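Local coordinates for amino acid ABC transporter, periplasmic amino acid-binding protein (Brucella ovis, PDB 4Z9N) that binds glutathione and, as the periplasmic solute-binding component of an ABC transporter, probably delivers it or related amino-acid compounds to the membrane permease, at residues A9-V15 with R218-W224; Y48-V52 with T231-L235. All blocks are in the same frame, centred on the assembly; numbering follows the deposited sequence.

Interaction 1: A9-V15 with R218-W224. With NA (sodium ion), chain K.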
# COMPACT_ATOMS: atom_id res chain seq x y z
N ALA D 9 -2.02 4.34 -25.11
CA ALA D 9 -2.12 5.50 -24.22
C ALA D 9 -0.77 5.83 -23.60
O ALA D 9 -0.04 4.94 -23.15
CB ALA D 9 -3.16 5.24 -23.13
N ASP D 10 -0.45 7.13 -23.57
CA ASP D 10 0.83 7.62 -23.05
C ASP D 10 0.62 9.02 -22.48
O ASP D 10 0.89 10.02 -23.15
CB ASP D 10 1.89 7.63 -24.15
CG ASP D 10 3.30 7.82 -23.62
OD1 ASP D 10 3.47 8.17 -22.42
OD2 ASP D 10 4.24 7.63 -24.41
N THR D 11 0.12 9.09 -21.26
CA THR D 11 -0.19 10.36 -20.62
C THR D 11 1.10 11.13 -20.33
O THR D 11 1.13 12.34 -20.47
CB THR D 11 -1.00 10.15 -19.32
OG1 THR D 11 -2.21 9.44 -19.62
CG2 THR D 11 -1.36 11.47 -18.67
N LEU D 12 2.15 10.42 -19.94
CA LEU D 12 3.42 11.11 -19.69
C LEU D 12 3.85 11.94 -20.91
O LEU D 12 4.19 13.11 -20.79
CB LEU D 12 4.52 10.11 -19.32
CG LEU D 12 5.85 10.81 -19.01
CD1 LEU D 12 5.69 11.77 -17.82
CD2 LEU D 12 6.92 9.77 -18.72
N SER D 13 3.82 11.32 -22.09
CA SER D 13 4.24 12.00 -23.31
C SER D 13 3.36 13.21 -23.62
O SER D 13 3.85 14.26 -24.04
CB SER D 13 4.21 11.03 -24.49
OG SER D 13 4.58 11.68 -25.69
N ASP D 14 2.05 13.05 -23.42
CA ASP D 14 1.10 14.13 -23.69
C ASP D 14 1.27 15.28 -22.71
O ASP D 14 1.15 16.44 -23.09
CB ASP D 14 -0.33 13.60 -23.64
CG ASP D 14 -0.60 12.55 -24.70
OD1 ASP D 14 -1.57 11.77 -24.55
OD2 ASP D 14 0.16 12.49 -25.69
N VAL D 15 1.56 14.94 -21.45
CA VAL D 15 1.83 15.95 -20.43
C VAL D 15 3.08 16.77 -20.79
O VAL D 15 3.08 17.99 -20.71
CB VAL D 15 1.96 15.29 -19.03
CG1 VAL D 15 2.59 16.26 -18.03
CG2 VAL D 15 0.58 14.80 -18.55
N ARG D 218 -6.34 6.93 -14.55
CA ARG D 218 -7.06 6.01 -15.43
C ARG D 218 -6.32 4.67 -15.50
O ARG D 218 -5.10 4.64 -15.44
CB ARG D 218 -7.21 6.61 -16.84
CG ARG D 218 -8.12 7.82 -16.89
CD ARG D 218 -8.26 8.36 -18.31
NE ARG D 218 -7.00 8.89 -18.83
CZ ARG D 218 -6.57 10.13 -18.62
NH1 ARG D 218 -7.27 10.97 -17.88
NH2 ARG D 218 -5.41 10.51 -19.13
N GLN D 219 -7.07 3.57 -15.62
CA GLN D 219 -6.50 2.28 -16.01
C GLN D 219 -5.89 2.34 -17.41
O GLN D 219 -6.19 3.25 -18.19
CB GLN D 219 -7.56 1.18 -15.97
CG GLN D 219 -8.00 0.83 -14.56
CD GLN D 219 -9.05 -0.27 -14.49
OE1 GLN D 219 -9.32 -0.82 -13.41
NE2 GLN D 219 -9.65 -0.60 -15.63
N GLY D 220 -5.04 1.38 -17.74
CA GLY D 220 -4.52 1.24 -19.10
C GLY D 220 -3.32 2.09 -19.48
O GLY D 220 -2.98 2.20 -20.65
N ASP D 221 -2.68 2.71 -18.49
CA ASP D 221 -1.46 3.46 -18.76
C ASP D 221 -0.49 3.24 -17.59
O ASP D 221 -0.43 4.05 -16.66
CB ASP D 221 -1.78 4.95 -18.96
CG ASP D 221 -0.60 5.75 -19.48
OD1 ASP D 221 0.56 5.27 -19.37
OD2 ASP D 221 -0.83 6.87 -20.00
N ALA D 222 0.24 2.14 -17.64
CA ALA D 222 1.12 1.74 -16.54
C ALA D 222 2.25 2.74 -16.34
O ALA D 222 2.65 3.01 -15.20
CB ALA D 222 1.70 0.35 -16.79
N ARG D 223 2.76 3.29 -17.44
CA ARG D 223 3.86 4.24 -17.37
C ARG D 223 3.45 5.47 -16.57
O ARG D 223 4.23 5.97 -15.75
CB ARG D 223 4.31 4.67 -18.78
N TRP D 224 2.23 5.96 -16.82
CA TRP D 224 1.72 7.12 -16.10
C TRP D 224 1.46 6.80 -14.62
O TRP D 224 1.78 7.62 -13.74
CB TRP D 224 0.45 7.67 -16.76
CG TRP D 224 -0.05 8.89 -16.06
CD1 TRP D 224 -1.25 9.04 -15.44
CD2 TRP D 224 0.66 10.12 -15.89
NE1 TRP D 224 -1.35 10.30 -14.89
CE2 TRP D 224 -0.19 10.98 -15.16
CE3 TRP D 224 1.91 10.59 -16.30
CZ2 TRP D 224 0.19 12.29 -14.82
CZ3 TRP D 224 2.29 11.88 -15.96
CH2 TRP D 224 1.43 12.72 -15.23
NA NA K . -8.56 -0.69 -11.06
O HOH W 1 2.42 7.53 -19.66
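One face of the Trp224 indole carries the Thr11 methyl, while Leu12 CD1 lies at the edge of the ring, in its plane, 3.9 Å from Trp224 CZ3. Thr11 CG2 sits 3.7 Å from the centroid of the Trp224 five-membered ring and 10° off its normal, a CH-pi contact. With CG2 anti to the backbone N (chi1 -58° for OG1), the threonine lays its methyl on the indole and leaves its hydroxyl beside its own N-H, both facing the Asp221 carboxylate. Asp221 OD2 takes Thr11 N on its syn lone pair at 2.7 Å and Thr11 OG1 on the anti side, tilted out of the carboxylate plane, at 2.9 Å. Two helix starts thus meet in this family 3 solute-binding fold, each with an aspartate N-cap: Asp10 OD1 accepts from Ser13 N, and Asp221 OD1 from Trp224 N at 3.1 Å. A water joins the caps, donating to Asp10 OD1 and Asp221 OD1 and accepting from Leu12 N. Arg218 NH2 adds a weak bond to Thr11 OG1, but NH1 is held by Leu77 O and Val82 O; Trp224 NE1 donates to Asp83 O. Just before the cap, Gln219 helps form a sodium site with Asp96, Leu101, Asp102 and Asp226 of the second subunit.

Interaction 2: Y48-V52 with T231-L235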
# COMPACT_ATOMS: atom_id res chain seq x y z
N TYR D 48 0.99 17.70 -3.61
CA TYR D 48 1.21 16.40 -4.26
C TYR D 48 1.16 16.57 -5.78
O TYR D 48 1.96 15.99 -6.50
CB TYR D 48 0.17 15.36 -3.80
CG TYR D 48 0.79 14.31 -2.90
CD1 TYR D 48 1.00 14.56 -1.54
CD2 TYR D 48 1.21 13.09 -3.42
CE1 TYR D 48 1.59 13.61 -0.73
CE2 TYR D 48 1.82 12.14 -2.60
CZ TYR D 48 2.00 12.41 -1.26
OH TYR D 48 2.59 11.46 -0.45
N CYS D 49 0.21 17.38 -6.25
CA CYS D 49 0.15 17.72 -7.68
C CYS D 49 1.43 18.40 -8.13
O CYS D 49 1.98 18.08 -9.19
CB CYS D 49 -1.01 18.66 -7.97
SG CYS D 49 -2.62 17.97 -7.64
N ARG D 50 1.88 19.35 -7.33
CA ARG D 50 3.10 20.07 -7.66
C ARG D 50 4.31 19.14 -7.61
O ARG D 50 5.30 19.37 -8.30
CB ARG D 50 3.31 21.26 -6.72
CG ARG D 50 2.17 22.29 -6.74
CD ARG D 50 2.66 23.63 -6.19
NE ARG D 50 1.57 24.59 -6.07
CZ ARG D 50 1.12 25.34 -7.07
NH1 ARG D 50 1.66 25.25 -8.28
NH2 ARG D 50 0.11 26.17 -6.87
N ALA D 51 4.24 18.11 -6.78
CA ALA D 51 5.33 17.13 -6.71
C ALA D 51 5.47 16.37 -8.03
O ALA D 51 6.59 16.14 -8.52
CB ALA D 51 5.12 16.14 -5.53
N VAL D 52 4.35 15.99 -8.62
CA VAL D 52 4.36 15.31 -9.90
C VAL D 52 4.87 16.26 -10.98
O VAL D 52 5.68 15.87 -11.82
CB VAL D 52 2.97 14.76 -10.24
CG1 VAL D 52 2.95 14.14 -11.62
CG2 VAL D 52 2.57 13.73 -9.19
N THR D 231 6.47 9.15 -7.59
CA THR D 231 6.53 10.48 -6.96
C THR D 231 6.18 10.35 -5.47
O THR D 231 6.92 10.82 -4.61
CB THR D 231 5.57 11.48 -7.64
OG1 THR D 231 6.01 11.71 -8.98
CG2 THR D 231 5.54 12.81 -6.88
N HIS D 232 5.05 9.70 -5.18
CA HIS D 232 4.63 9.44 -3.80
C HIS D 232 5.69 8.71 -2.98
O HIS D 232 6.01 9.11 -1.86
CB HIS D 232 3.34 8.61 -3.82
CG HIS D 232 2.92 8.10 -2.48
ND1 HIS D 232 2.62 8.92 -1.41
CD2 HIS D 232 2.67 6.83 -2.06
CE1 HIS D 232 2.23 8.18 -0.39
NE2 HIS D 232 2.25 6.91 -0.75
N ASN D 233 6.25 7.65 -3.53
CA ASN D 233 7.18 6.85 -2.75
C ASN D 233 8.51 7.56 -2.61
O ASN D 233 9.19 7.40 -1.59
CB ASN D 233 7.33 5.46 -3.35
CG ASN D 233 6.14 4.57 -3.00
OD1 ASN D 233 6.08 4.04 -1.89
ND2 ASN D 233 5.18 4.43 -3.92
N ALA D 234 8.86 8.41 -3.58
CA ALA D 234 10.05 9.23 -3.45
C ALA D 234 9.87 10.19 -2.27
O ALA D 234 10.80 10.39 -1.48
CB ALA D 234 10.34 10.02 -4.73
N LEU D 235 8.68 10.78 -2.16
CA LEU D 235 8.41 11.69 -1.05
C LEU D 235 8.59 10.98 0.30
O LEU D 235 9.15 11.55 1.25
CB LEU D 235 7.00 12.27 -1.14
CG LEU D 235 6.79 13.29 -2.27
CD1 LEU D 235 5.30 13.59 -2.45
CD2 LEU D 235 7.57 14.57 -1.98
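Tyr48 OH and His232 ND1 lie 2.7 Å apart, a short hydrogen bond in which either partner could be the donor. It joins two helices of the solute-binding fold, 44-57 and 222-240, whose local axes cross steeply, at 106°, with a closest approach of 10.2 Å. The phenol oxygen enters in the plane of the imidazole, at its edge, and the two rings meet rim to rim, neither over the face of the other, with planes at 41°. His232 has CG anti to its backbone N (chi1 171°), which swings the imidazole toward the tyrosine. One face of the Tyr48 ring receives Leu235 CD1 in a CH-pi contact, 3.9 Å from the ring centroid and shifted toward the rim that bears CZ. The leucine runs antiparallel alongside the tyrosine, with CD1 making the contact; Leu235 CD1 also lies 4.0 Å from Ala51 CB. All six touching residues are buried. Helices 281-289 and 292-299 cover the leucine side, where Ile285, Tyr292 and Ile295 pack on Leu235, while Val52 also touches Leu21 of strand 21-25. Thr231 turns its hydroxyl back to Val227 O in its own helix and presents its methyl to the other helix: Thr231 CG2 lies 3.6 Å from Ala51 CB and 3.9 Å from Val52 CG2.

In the fold
Both contacts draw on helix 222-240: interaction 1 uses its first turn and the loop leading into it, interaction 2 a place nearly three turns further on. Their centres lie 16 Å apart, and Trp224 CH2 meets Val52 CG1 at 4.2 Å, making the packing continuous. Helix 44-57 joins in as well, since Ile56 touches Leu12, Val15 and Trp224. Along the chain the segments alternate, 9-15 and 48-52 first, 218-224 and 231-235 later. Helix 222-240, which follows strand 211-218, is thereby packed against the chain's opening elements, an arrangement consistent with a bilobal binding protein whose chain returns to its first lobe.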